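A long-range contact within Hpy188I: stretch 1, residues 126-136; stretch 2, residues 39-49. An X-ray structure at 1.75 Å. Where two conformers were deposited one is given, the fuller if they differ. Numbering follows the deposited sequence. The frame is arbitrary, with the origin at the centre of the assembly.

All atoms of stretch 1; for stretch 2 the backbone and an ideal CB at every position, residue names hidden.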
# COMPACT_ATOMS: atom_id res chain seq x y z
N ASN A 126 -24.77 8.48 -1.23
CA ASN A 126 -25.73 7.87 -0.31
C ASN A 126 -26.63 6.85 -1.00
O ASN A 126 -27.86 6.76 -0.75
CB ASN A 126 -26.53 8.95 0.41
CG ASN A 126 -27.19 8.46 1.68
OD1 ASN A 126 -26.75 7.48 2.31
ND2 ASN A 126 -28.25 9.16 2.09
N LYS A 127 -25.99 6.02 -1.83
CA LYS A 127 -26.64 4.88 -2.43
C LYS A 127 -25.94 3.59 -2.03
O LYS A 127 -24.74 3.57 -1.72
CB LYS A 127 -26.63 4.98 -3.97
CG LYS A 127 -27.28 6.22 -4.55
CD LYS A 127 -28.77 6.27 -4.28
CE LYS A 127 -29.40 7.56 -4.80
NZ LYS A 127 -30.89 7.52 -4.63
N ILE A 128 -26.70 2.49 -2.04
CA ILE A 128 -26.11 1.18 -1.79
C ILE A 128 -25.20 0.85 -2.99
O ILE A 128 -25.53 1.17 -4.15
CB ILE A 128 -27.20 0.12 -1.56
CG1 ILE A 128 -27.89 0.39 -0.20
CG2 ILE A 128 -26.61 -1.23 -1.57
CD1 ILE A 128 -29.20 -0.36 -0.02
N VAL A 129 -24.02 0.31 -2.69
CA VAL A 129 -23.03 -0.01 -3.69
C VAL A 129 -22.96 -1.51 -3.88
O VAL A 129 -22.80 -2.25 -2.91
CB VAL A 129 -21.63 0.48 -3.23
CG1 VAL A 129 -20.59 0.19 -4.27
CG2 VAL A 129 -21.66 1.94 -2.86
N GLN A 130 -23.09 -1.97 -5.12
CA GLN A 130 -22.87 -3.37 -5.41
C GLN A 130 -21.38 -3.60 -5.62
O GLN A 130 -20.71 -2.83 -6.35
CB GLN A 130 -23.69 -3.82 -6.62
CG GLN A 130 -25.19 -3.89 -6.38
CD GLN A 130 -25.86 -2.53 -6.22
OE1 GLN A 130 -25.68 -1.65 -7.06
NE2 GLN A 130 -26.59 -2.33 -5.12
N VAL A 131 -20.88 -4.69 -5.03
CA VAL A 131 -19.49 -5.08 -5.15
C VAL A 131 -19.40 -6.41 -5.89
O VAL A 131 -19.87 -7.42 -5.40
CB VAL A 131 -18.77 -5.22 -3.81
CG1 VAL A 131 -17.26 -5.48 -4.03
CG2 VAL A 131 -18.98 -3.96 -2.95
N TYR A 132 -18.84 -6.37 -7.09
CA TYR A 132 -18.56 -7.57 -7.88
C TYR A 132 -17.09 -7.93 -7.74
O TYR A 132 -16.24 -7.03 -7.63
CB TYR A 132 -18.92 -7.34 -9.36
CG TYR A 132 -20.37 -7.07 -9.64
CD1 TYR A 132 -21.24 -8.10 -10.04
CD2 TYR A 132 -20.89 -5.79 -9.57
CE1 TYR A 132 -22.59 -7.85 -10.32
CE2 TYR A 132 -22.25 -5.56 -9.81
CZ TYR A 132 -23.08 -6.59 -10.21
OH TYR A 132 -24.40 -6.33 -10.50
N ALA A 133 -16.80 -9.22 -7.71
CA ALA A 133 -15.43 -9.66 -7.41
C ALA A 133 -14.96 -10.79 -8.30
O ALA A 133 -15.76 -11.62 -8.75
CB ALA A 133 -15.33 -10.11 -5.98
N PHE A 134 -13.64 -10.84 -8.45
CA PHE A 134 -12.93 -11.91 -9.15
C PHE A 134 -11.79 -12.32 -8.26
O PHE A 134 -11.03 -11.45 -7.81
CB PHE A 134 -12.38 -11.35 -10.46
CG PHE A 134 -11.33 -12.22 -11.08
CD1 PHE A 134 -11.62 -13.51 -11.49
CD2 PHE A 134 -10.03 -11.74 -11.27
CE1 PHE A 134 -10.65 -14.33 -12.06
CE2 PHE A 134 -9.06 -12.55 -11.85
CZ PHE A 134 -9.37 -13.84 -12.24
N PHE A 135 -11.68 -13.63 -7.97
CA PHE A 135 -10.63 -14.16 -7.11
C PHE A 135 -9.65 -14.94 -8.00
O PHE A 135 -9.96 -16.06 -8.41
CB PHE A 135 -11.21 -15.06 -6.01
CG PHE A 135 -12.08 -14.35 -5.03
CD1 PHE A 135 -11.56 -13.86 -3.84
CD2 PHE A 135 -13.43 -14.18 -5.28
CE1 PHE A 135 -12.35 -13.19 -2.94
CE2 PHE A 135 -14.24 -13.50 -4.37
CZ PHE A 135 -13.69 -13.01 -3.20
N PRO A 136 -8.50 -14.33 -8.35
CA PRO A 136 -7.53 -15.06 -9.18
C PRO A 136 -6.98 -16.31 -8.52
O PRO A 136 -6.94 -16.41 -7.30
CB PRO A 136 -6.40 -14.05 -9.39
CG PRO A 136 -6.60 -12.99 -8.42
CD PRO A 136 -8.05 -12.96 -8.08
N UNK A 39 -18.07 -11.64 -17.12
CA UNK A 39 -18.25 -13.10 -16.97
C UNK A 39 -17.33 -13.73 -15.92
O UNK A 39 -17.68 -14.76 -15.34
CB UNK A 39 -18.01 -13.79 -18.32
N UNK A 40 -16.17 -13.11 -15.67
CA UNK A 40 -15.23 -13.56 -14.64
C UNK A 40 -15.57 -13.07 -13.23
O UNK A 40 -15.01 -13.55 -12.27
CB UNK A 40 -13.82 -13.09 -15.00
N UNK A 41 -16.47 -12.09 -13.13
CA UNK A 41 -16.84 -11.48 -11.87
C UNK A 41 -18.21 -11.96 -11.41
O UNK A 41 -19.11 -12.21 -12.24
CB UNK A 41 -16.83 -9.96 -11.99
N UNK A 42 -18.36 -12.06 -10.10
CA UNK A 42 -19.61 -12.46 -9.49
C UNK A 42 -19.92 -11.49 -8.34
O UNK A 42 -19.02 -11.04 -7.62
CB UNK A 42 -19.54 -13.91 -9.00
N UNK A 43 -21.19 -11.15 -8.18
CA UNK A 43 -21.62 -10.31 -7.05
C UNK A 43 -21.15 -10.90 -5.72
O UNK A 43 -21.40 -12.08 -5.42
CB UNK A 43 -23.14 -10.16 -7.05
N UNK A 44 -20.49 -10.06 -4.93
CA UNK A 44 -19.88 -10.50 -3.67
C UNK A 44 -20.63 -9.99 -2.45
O UNK A 44 -20.89 -10.74 -1.52
CB UNK A 44 -18.42 -10.04 -3.60
N UNK A 45 -20.97 -8.70 -2.45
CA UNK A 45 -21.64 -8.06 -1.33
C UNK A 45 -22.13 -6.70 -1.77
O UNK A 45 -21.90 -6.29 -2.91
CB UNK A 45 -20.71 -7.94 -0.12
N UNK A 46 -22.80 -6.01 -0.87
CA UNK A 46 -23.18 -4.63 -1.07
C UNK A 46 -22.64 -3.85 0.10
O UNK A 46 -22.51 -4.38 1.22
CB UNK A 46 -24.70 -4.47 -1.21
N UNK A 47 -22.33 -2.58 -0.18
CA UNK A 47 -21.93 -1.62 0.84
C UNK A 47 -23.08 -0.63 1.08
O UNK A 47 -23.61 -0.04 0.12
CB UNK A 47 -20.65 -0.89 0.42
N UNK A 48 -23.44 -0.48 2.34
CA UNK A 48 -24.54 0.39 2.73
C UNK A 48 -24.03 1.61 3.48
O UNK A 48 -23.48 1.46 4.59
CB UNK A 48 -25.55 -0.38 3.59
N UNK A 49 -24.18 2.82 2.90
CA UNK A 49 -23.72 4.01 3.61
C UNK A 49 -24.49 4.24 4.87
O UNK A 49 -25.73 4.10 4.89
CB UNK A 49 -23.82 5.25 2.72

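Stretch 2 runs antiparallel to the strand 129-134, so each position can be read against the residue of stretch 1 that it meets. Position 39 has nothing of stretch 1 within 5.5 Å of its ideal CB, and almost any side chain would suit it; it is Glu39, which makes no contact here.

At position 40 the CA-to-CB bond points toward stretch 1, with the ideal CB 4.2 Å from Phe134 CD1. An apolar or aromatic group would suit this ring. The residue is Tyr40, whose CB lies 4.1 Å from Phe134 CD1.

Position 41 directs its CB sideways; the ideal CB is 3.8 Å from Ala133 O and 4.3 Å from Tyr132 CB. Its CA approaches Ala133 O at 3.3 Å in a CA-H...O contact. A sizeable apolar side chain could extend along Phe134, and Phe41 does so: Phe134 CB sits over the face of its ring, 3.5 Å from Phe41 CZ, and the two rings meet obliquely.

The backbone of position 42 pairs with Ala133 in both directions, N to Ala133 O at 3.0 Å and O from Ala133 N at 2.9 Å. The ideal CB is 4.4 Å from Ala133 O, and alanine offers no polar side-chain partner, so many residues would be tolerated. The residue is Asn42; a water lies within hydrogen-bonding distance of Asn42 OD1 (3.1 Å) and Ala133 O (3.0 Å).

At position 43 the ideal CB is 4.0 Å from Tyr132 CE1, inviting an apolar group. Leu43, with chi1 t and chi2 p, places CD1 over one face of the tyrosine ring, 4.2 Å from its centroid.

The register slips at position 44, a beta bulge marked by its psi of -46°. N of 44 donates to Val131 O at 2.8 Å; N of 45 donates weakly to Val131 O at 3.4 Å. The CB points toward Ala133 CB, 3.9 Å away, where the small alanine leaves room for an aliphatic chain. Leu44 takes it, bringing CD2 to 3.7 Å from Ala133 CB and 4.2 Å from Phe135 CZ.

Position 45 returns to the face of Val131, and its O accepts from Val131 N at 2.8 Å. Small or medium apolar residues would fit; Cys45 sets SG 3.8 Å from Val131 CB.

Position 46 lies beside Gln130, whose NE2 offers a donor, while Ile128 CG2 is 3.8 Å from the ideal CB. An acceptor on a flexible chain suits the amide, and its aliphatic part suits the methyl; glutamate or glutamine would serve. Glu46 accepts from Gln130 NE2 at OE2, 2.9 Å.

Position 47 exchanges two backbone hydrogen bonds with Val129, and its CB faces Val129 and Val131. Aliphatic residues fit; Leu47 packs CG 3.7 Å from Val131 CG2.

Position 48 points sideways near Ile128, where an apolar residue would serve; Val48 brings CG2 to 4.3 Å from Ile128 CG1.

Position 49 points its CB toward stretch 1, the ideal CB 3.7 Å from Asn126 OD1, and its N has no acceptor of stretch 1 within reach. A compact residue, or proline, would fit. Pro49 rests CG 3.3 Å from Lys127 O and CB 3.6 Å from Asn126 OD1.

Stretch 2 39-49: EYFNLLCELVP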
# COMPACT_ATOMS: atom_id res chain seq x y z
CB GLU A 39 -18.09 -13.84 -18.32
CG GLU A 39 -17.09 -13.22 -19.29
CD GLU A 39 -16.85 -14.08 -20.52
OE1 GLU A 39 -16.01 -13.69 -21.35
OE2 GLU A 39 -17.48 -15.15 -20.64
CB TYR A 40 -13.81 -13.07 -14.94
CG TYR A 40 -13.19 -13.65 -16.17
CD1 TYR A 40 -12.38 -14.79 -16.10
CD2 TYR A 40 -13.38 -13.05 -17.41
CE1 TYR A 40 -11.78 -15.32 -17.25
CE2 TYR A 40 -12.79 -13.58 -18.56
CZ TYR A 40 -12.00 -14.71 -18.47
OH TYR A 40 -11.42 -15.23 -19.60
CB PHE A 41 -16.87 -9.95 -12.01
CG PHE A 41 -15.50 -9.33 -12.00
CD1 PHE A 41 -15.08 -8.59 -10.90
CD2 PHE A 41 -14.64 -9.51 -13.07
CE1 PHE A 41 -13.81 -8.03 -10.87
CE2 PHE A 41 -13.39 -8.96 -13.07
CZ PHE A 41 -12.95 -8.21 -11.97
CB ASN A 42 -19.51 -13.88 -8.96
CG ASN A 42 -19.10 -14.88 -10.02
OD1 ASN A 42 -18.01 -15.45 -9.96
ND2 ASN A 42 -19.97 -15.10 -10.99
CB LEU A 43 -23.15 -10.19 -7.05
CG LEU A 43 -23.77 -9.27 -6.01
CD1 LEU A 43 -23.31 -7.83 -6.22
CD2 LEU A 43 -25.27 -9.38 -6.14
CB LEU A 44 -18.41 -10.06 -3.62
CG LEU A 44 -17.64 -10.40 -2.35
CD1 LEU A 44 -17.59 -11.90 -2.08
CD2 LEU A 44 -16.22 -9.78 -2.40
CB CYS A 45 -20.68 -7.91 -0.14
SG CYS A 45 -19.22 -6.88 -0.40
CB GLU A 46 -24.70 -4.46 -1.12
CG GLU A 46 -25.31 -4.90 -2.38
CD GLU A 46 -26.80 -4.91 -2.31
OE1 GLU A 46 -27.34 -5.49 -1.32
OE2 GLU A 46 -27.43 -4.35 -3.24
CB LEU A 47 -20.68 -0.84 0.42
CG LEU A 47 -19.51 -1.69 -0.09
CD1 LEU A 47 -18.28 -0.83 -0.46
CD2 LEU A 47 -19.16 -2.79 0.93
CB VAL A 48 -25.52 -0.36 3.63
CG1 VAL A 48 -26.70 0.54 3.94
CG2 VAL A 48 -25.96 -1.69 3.00
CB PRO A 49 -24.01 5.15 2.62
CG PRO A 49 -24.03 4.50 1.34
CD PRO A 49 -24.67 3.19 1.56
O HOH W 1 -16.26 -14.36 -7.71
O HOH W 2 -26.70 7.15 5.42
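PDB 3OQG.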